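Local atomic coordinates of Tetur07g02040 (Tetranychus urticae, PDB entry 6BDJ), a protein that probably cleaves catechol-type aromatic rings between their two hydroxyls, as an intradiol dioxygenase that holds a ferric iron and uses molecular oxygen. Residues 36-48 with 149-163. Residues are numbered along the deposited sequence; the frame is centred on the assembly and turned at random.
With FE (Fe (III) ion), chain C.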
# COMPACT_ATOMS: atom_id res chain seq x y z
N LEU A 36 -6.36 -0.45 -17.28
CA LEU A 36 -5.31 0.27 -16.61
C LEU A 36 -5.73 0.63 -15.19
O LEU A 36 -6.72 1.34 -14.99
CB LEU A 36 -4.97 1.52 -17.41
CG LEU A 36 -3.88 2.44 -16.84
CD1 LEU A 36 -2.53 1.72 -16.79
CD2 LEU A 36 -3.85 3.71 -17.69
N SER A 37 -5.00 0.11 -14.22
CA SER A 37 -5.26 0.45 -12.82
C SER A 37 -5.08 1.94 -12.60
O SER A 37 -4.29 2.59 -13.28
CB SER A 37 -4.39 -0.36 -11.89
OG SER A 37 -4.85 -1.70 -11.87
N PRO A 38 -5.86 2.51 -11.68
CA PRO A 38 -5.68 3.92 -11.41
C PRO A 38 -4.42 4.16 -10.58
O PRO A 38 -3.98 3.29 -9.84
CB PRO A 38 -6.91 4.24 -10.57
CG PRO A 38 -7.12 2.99 -9.78
CD PRO A 38 -6.85 1.89 -10.78
N GLU A 39 -3.87 5.35 -10.74
CA GLU A 39 -2.81 5.86 -9.92
C GLU A 39 -3.37 6.78 -8.86
O GLU A 39 -4.43 7.40 -9.02
CB GLU A 39 -1.83 6.66 -10.76
CG GLU A 39 -1.00 5.86 -11.74
CD GLU A 39 0.31 6.56 -12.06
OE1 GLU A 39 1.31 6.39 -11.30
OE2 GLU A 39 0.31 7.29 -13.07
N VAL A 40 -2.63 6.91 -7.76
CA VAL A 40 -3.06 7.75 -6.63
C VAL A 40 -1.79 8.37 -6.08
O VAL A 40 -0.72 7.72 -6.10
CB VAL A 40 -3.70 6.89 -5.51
CG1 VAL A 40 -4.26 7.79 -4.42
CG2 VAL A 40 -4.82 6.01 -6.04
N GLY A 41 -1.90 9.58 -5.55
CA GLY A 41 -0.74 10.32 -5.05
C GLY A 41 0.07 9.51 -4.01
O GLY A 41 -0.48 8.74 -3.24
N GLU A 42 1.37 9.70 -4.04
CA GLU A 42 2.30 8.99 -3.16
C GLU A 42 2.11 9.32 -1.69
O GLU A 42 2.40 8.49 -0.81
CB GLU A 42 3.71 9.39 -3.55
CG GLU A 42 4.81 8.60 -2.88
CD GLU A 42 6.13 8.90 -3.55
OE1 GLU A 42 6.79 9.92 -3.19
OE2 GLU A 42 6.49 8.10 -4.46
N GLY A 43 1.67 10.54 -1.44
CA GLY A 43 1.75 11.14 -0.12
C GLY A 43 3.19 11.39 0.27
O GLY A 43 4.10 11.16 -0.52
N PRO A 44 3.41 11.85 1.51
CA PRO A 44 4.71 12.33 1.95
C PRO A 44 5.68 11.33 2.55
O PRO A 44 6.79 11.70 2.88
CB PRO A 44 4.35 13.37 3.03
CG PRO A 44 2.89 13.16 3.36
CD PRO A 44 2.39 12.01 2.56
N TYR A 45 5.27 10.07 2.72
CA TYR A 45 6.06 9.15 3.53
C TYR A 45 6.76 8.02 2.80
O TYR A 45 7.22 7.06 3.47
CB TYR A 45 5.21 8.61 4.68
CG TYR A 45 4.57 9.71 5.51
CD1 TYR A 45 5.32 10.77 6.01
CD2 TYR A 45 3.21 9.70 5.76
CE1 TYR A 45 4.75 11.77 6.78
CE2 TYR A 45 2.60 10.70 6.53
CZ TYR A 45 3.38 11.73 7.04
OH TYR A 45 2.78 12.70 7.79
N PHE A 46 6.95 8.14 1.48
CA PHE A 46 7.77 7.16 0.78
C PHE A 46 9.21 7.31 1.21
O PHE A 46 9.70 8.44 1.40
CB PHE A 46 7.68 7.27 -0.74
CG PHE A 46 8.45 6.20 -1.48
CD1 PHE A 46 8.20 4.85 -1.25
CD2 PHE A 46 9.46 6.54 -2.38
CE1 PHE A 46 8.93 3.87 -1.90
CE2 PHE A 46 10.17 5.57 -3.05
CZ PHE A 46 9.92 4.23 -2.81
N ILE A 47 9.87 6.16 1.37
CA ILE A 47 11.30 6.11 1.68
C ILE A 47 11.90 5.16 0.67
O ILE A 47 11.62 3.96 0.66
CB ILE A 47 11.60 5.62 3.10
CG1 ILE A 47 11.05 6.62 4.11
CG2 ILE A 47 13.12 5.52 3.32
CD1 ILE A 47 11.20 6.19 5.58
N GLU A 48 12.74 5.72 -0.18
CA GLU A 48 13.27 5.00 -1.31
C GLU A 48 14.49 4.19 -0.88
O GLU A 48 15.62 4.65 -0.97
CB GLU A 48 13.60 5.95 -2.45
CG GLU A 48 13.86 5.17 -3.73
CD GLU A 48 13.99 6.02 -5.00
OE1 GLU A 48 13.86 7.27 -4.95
OE2 GLU A 48 14.22 5.39 -6.04
N HIS A 149 -0.03 2.08 0.79
CA HIS A 149 0.58 2.60 -0.40
C HIS A 149 1.40 1.58 -1.13
O HIS A 149 1.93 0.66 -0.50
CB HIS A 149 1.55 3.69 -0.07
CG HIS A 149 0.94 4.88 0.54
ND1 HIS A 149 0.61 6.01 -0.20
CD2 HIS A 149 0.65 5.16 1.82
CE1 HIS A 149 0.14 6.93 0.62
NE2 HIS A 149 0.15 6.44 1.84
N TYR A 150 1.61 1.83 -2.42
CA TYR A 150 2.47 0.99 -3.24
C TYR A 150 3.05 1.81 -4.38
O TYR A 150 2.41 2.74 -4.88
CB TYR A 150 1.74 -0.26 -3.77
CG TYR A 150 0.79 0.00 -4.90
CD1 TYR A 150 -0.54 0.35 -4.67
CD2 TYR A 150 1.20 -0.11 -6.22
CE1 TYR A 150 -1.41 0.59 -5.72
CE2 TYR A 150 0.35 0.14 -7.27
CZ TYR A 150 -0.96 0.49 -7.02
OH TYR A 150 -1.80 0.73 -8.10
N ARG A 151 4.25 1.45 -4.78
CA ARG A 151 4.96 2.10 -5.85
C ARG A 151 5.75 1.05 -6.59
O ARG A 151 6.38 0.19 -5.96
CB ARG A 151 5.87 3.17 -5.28
CG ARG A 151 6.94 3.68 -6.20
CD ARG A 151 7.45 5.03 -5.69
NE ARG A 151 8.74 5.35 -6.27
CZ ARG A 151 9.37 6.52 -6.26
NH1 ARG A 151 8.83 7.62 -5.74
NH2 ARG A 151 10.58 6.60 -6.83
N ILE A 152 5.71 1.10 -7.91
CA ILE A 152 6.31 0.06 -8.77
C ILE A 152 7.35 0.63 -9.70
O ILE A 152 7.08 1.57 -10.45
CB ILE A 152 5.25 -0.66 -9.61
CG1 ILE A 152 4.17 -1.20 -8.68
CG2 ILE A 152 5.89 -1.80 -10.41
CD1 ILE A 152 2.91 -1.65 -9.36
N HIS A 153 8.54 0.03 -9.67
CA HIS A 153 9.60 0.38 -10.60
C HIS A 153 9.74 -0.75 -11.58
O HIS A 153 9.78 -1.92 -11.17
CB HIS A 153 10.93 0.59 -9.90
CG HIS A 153 10.93 1.70 -8.90
ND1 HIS A 153 12.07 2.08 -8.22
CD2 HIS A 153 9.94 2.53 -8.48
CE1 HIS A 153 11.79 3.09 -7.43
NE2 HIS A 153 10.50 3.38 -7.55
N ALA A 154 9.78 -0.40 -12.86
CA ALA A 154 10.11 -1.35 -13.94
C ALA A 154 11.01 -0.62 -14.89
O ALA A 154 10.78 0.55 -15.16
CB ALA A 154 8.87 -1.84 -14.66
N ASN A 155 12.05 -1.30 -15.37
CA ASN A 155 13.01 -0.73 -16.36
C ASN A 155 13.69 0.55 -15.83
O ASN A 155 13.96 1.48 -16.60
CB ASN A 155 12.34 -0.42 -17.74
CG ASN A 155 11.32 -1.45 -18.16
OD1 ASN A 155 10.25 -1.09 -18.63
ND2 ASN A 155 11.64 -2.73 -18.00
N GLY A 156 13.93 0.63 -14.52
CA GLY A 156 14.40 1.86 -13.88
C GLY A 156 13.52 3.10 -14.02
O GLY A 156 14.01 4.22 -13.91
N ASN A 157 12.23 2.89 -14.31
CA ASN A 157 11.25 3.97 -14.32
C ASN A 157 10.29 3.72 -13.17
O ASN A 157 9.96 2.56 -12.85
CB ASN A 157 10.42 4.05 -15.62
CG ASN A 157 11.13 4.78 -16.73
OD1 ASN A 157 12.31 5.13 -16.64
ND2 ASN A 157 10.40 5.00 -17.81
N VAL A 158 9.81 4.82 -12.59
CA VAL A 158 8.72 4.77 -11.64
C VAL A 158 7.48 4.61 -12.51
O VAL A 158 6.99 5.58 -13.08
CB VAL A 158 8.62 6.05 -10.78
CG1 VAL A 158 7.61 5.84 -9.66
CG2 VAL A 158 9.98 6.45 -10.23
N ALA A 159 6.98 3.39 -12.63
CA ALA A 159 5.94 3.07 -13.56
C ALA A 159 4.53 3.37 -13.06
O ALA A 159 3.64 3.68 -13.86
CB ALA A 159 6.06 1.62 -13.98
N HIS A 160 4.33 3.27 -11.74
CA HIS A 160 3.00 3.34 -11.17
C HIS A 160 3.05 3.53 -9.67
O HIS A 160 3.80 2.84 -8.99
CB HIS A 160 2.20 2.07 -11.50
CG HIS A 160 0.72 2.21 -11.30
ND1 HIS A 160 -0.16 2.35 -12.35
CD2 HIS A 160 -0.03 2.22 -10.18
CE1 HIS A 160 -1.39 2.45 -11.88
NE2 HIS A 160 -1.34 2.36 -10.57
N ILE A 161 2.26 4.45 -9.16
CA ILE A 161 2.13 4.73 -7.74
C ILE A 161 0.65 4.69 -7.43
O ILE A 161 -0.18 5.27 -8.16
CB ILE A 161 2.66 6.13 -7.38
CG1 ILE A 161 4.16 6.21 -7.61
CG2 ILE A 161 2.32 6.48 -5.91
CD1 ILE A 161 4.73 7.62 -7.55
N GLY A 162 0.29 4.05 -6.34
CA GLY A 162 -1.10 3.96 -5.97
C GLY A 162 -1.32 3.70 -4.51
O GLY A 162 -0.40 3.86 -3.67
N GLN A 163 -2.57 3.39 -4.22
CA GLN A 163 -3.04 3.11 -2.88
C GLN A 163 -4.03 1.98 -2.94
O GLN A 163 -4.85 1.92 -3.84
CB GLN A 163 -3.67 4.35 -2.27
CG GLN A 163 -2.63 5.40 -1.92
CD GLN A 163 -3.18 6.62 -1.20
OE1 GLN A 163 -4.22 6.54 -0.53
NE2 GLN A 163 -2.48 7.74 -1.32
FE FE C . -0.59 7.28 3.90
O HOH W 1 -4.66 2.44 -6.93
O HOH W 2 0.77 6.10 -2.92
O HOH W 3 0.70 8.97 3.47
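Arg151 and Glu42 form a salt bridge where the loop 36-48 lies across a beta hairpin, strands 149-154 and 157-163 joined by a type I' turn, in the beta-rich fold of an intradiol dioxygenase. NH1 of Arg151 meets the syn lone pair of Glu42 OE2 at 2.7 Å, with that oxygen in the guanidinium plane. Arginine suits the place because its flat end works on several sides at once: Phe46 CE2 lies over one face, Val158 CG1 over the opposite one, and CD of Arg151 makes a CH-pi contact with the Phe46 ring. With CG opposite the backbone N (chi1 164°), the extended chain reaches these partners. A leucine at Arg151 would probably leave the Glu42 carboxylate without its counter-charge and Phe46 without a flat partner. From the second shell, NE of Arg151 donates a nearly straight bond to His153 NE2 (2.9 Å, 167°), fixing the guanidinium's rotation, while Trp236 N binds Glu42 OE1.

His160 offers both an N-H and a ring face: NE2 donates to Pro38 O (2.9 Å) from above the carbonyl plane, and Glu39 CG packs over the ring. Glu39 combines that methylene with a carboxylate whose OE1 accepts from Ile161 N at 3.0 Å through the anti lone pair; Ser232 OG binds the same oxygen. Val40 N donates a backbone hydrogen bond to Ile161 O, and Gly162, lacking a side chain, avoids a clash with Tyr150 OH. Gln163, its OE1 held by Arg144, gives NE2 to Gly41 O.

A water links this carbonyl to the metal site. His149 binds the ferric iron through NE2 at 2.3 Å, alongside Tyr96 and His147; its ND1 donates in plane to the water (2.7 Å), which would steady the ring, and the water donates to Gly41 O and Gly162 O.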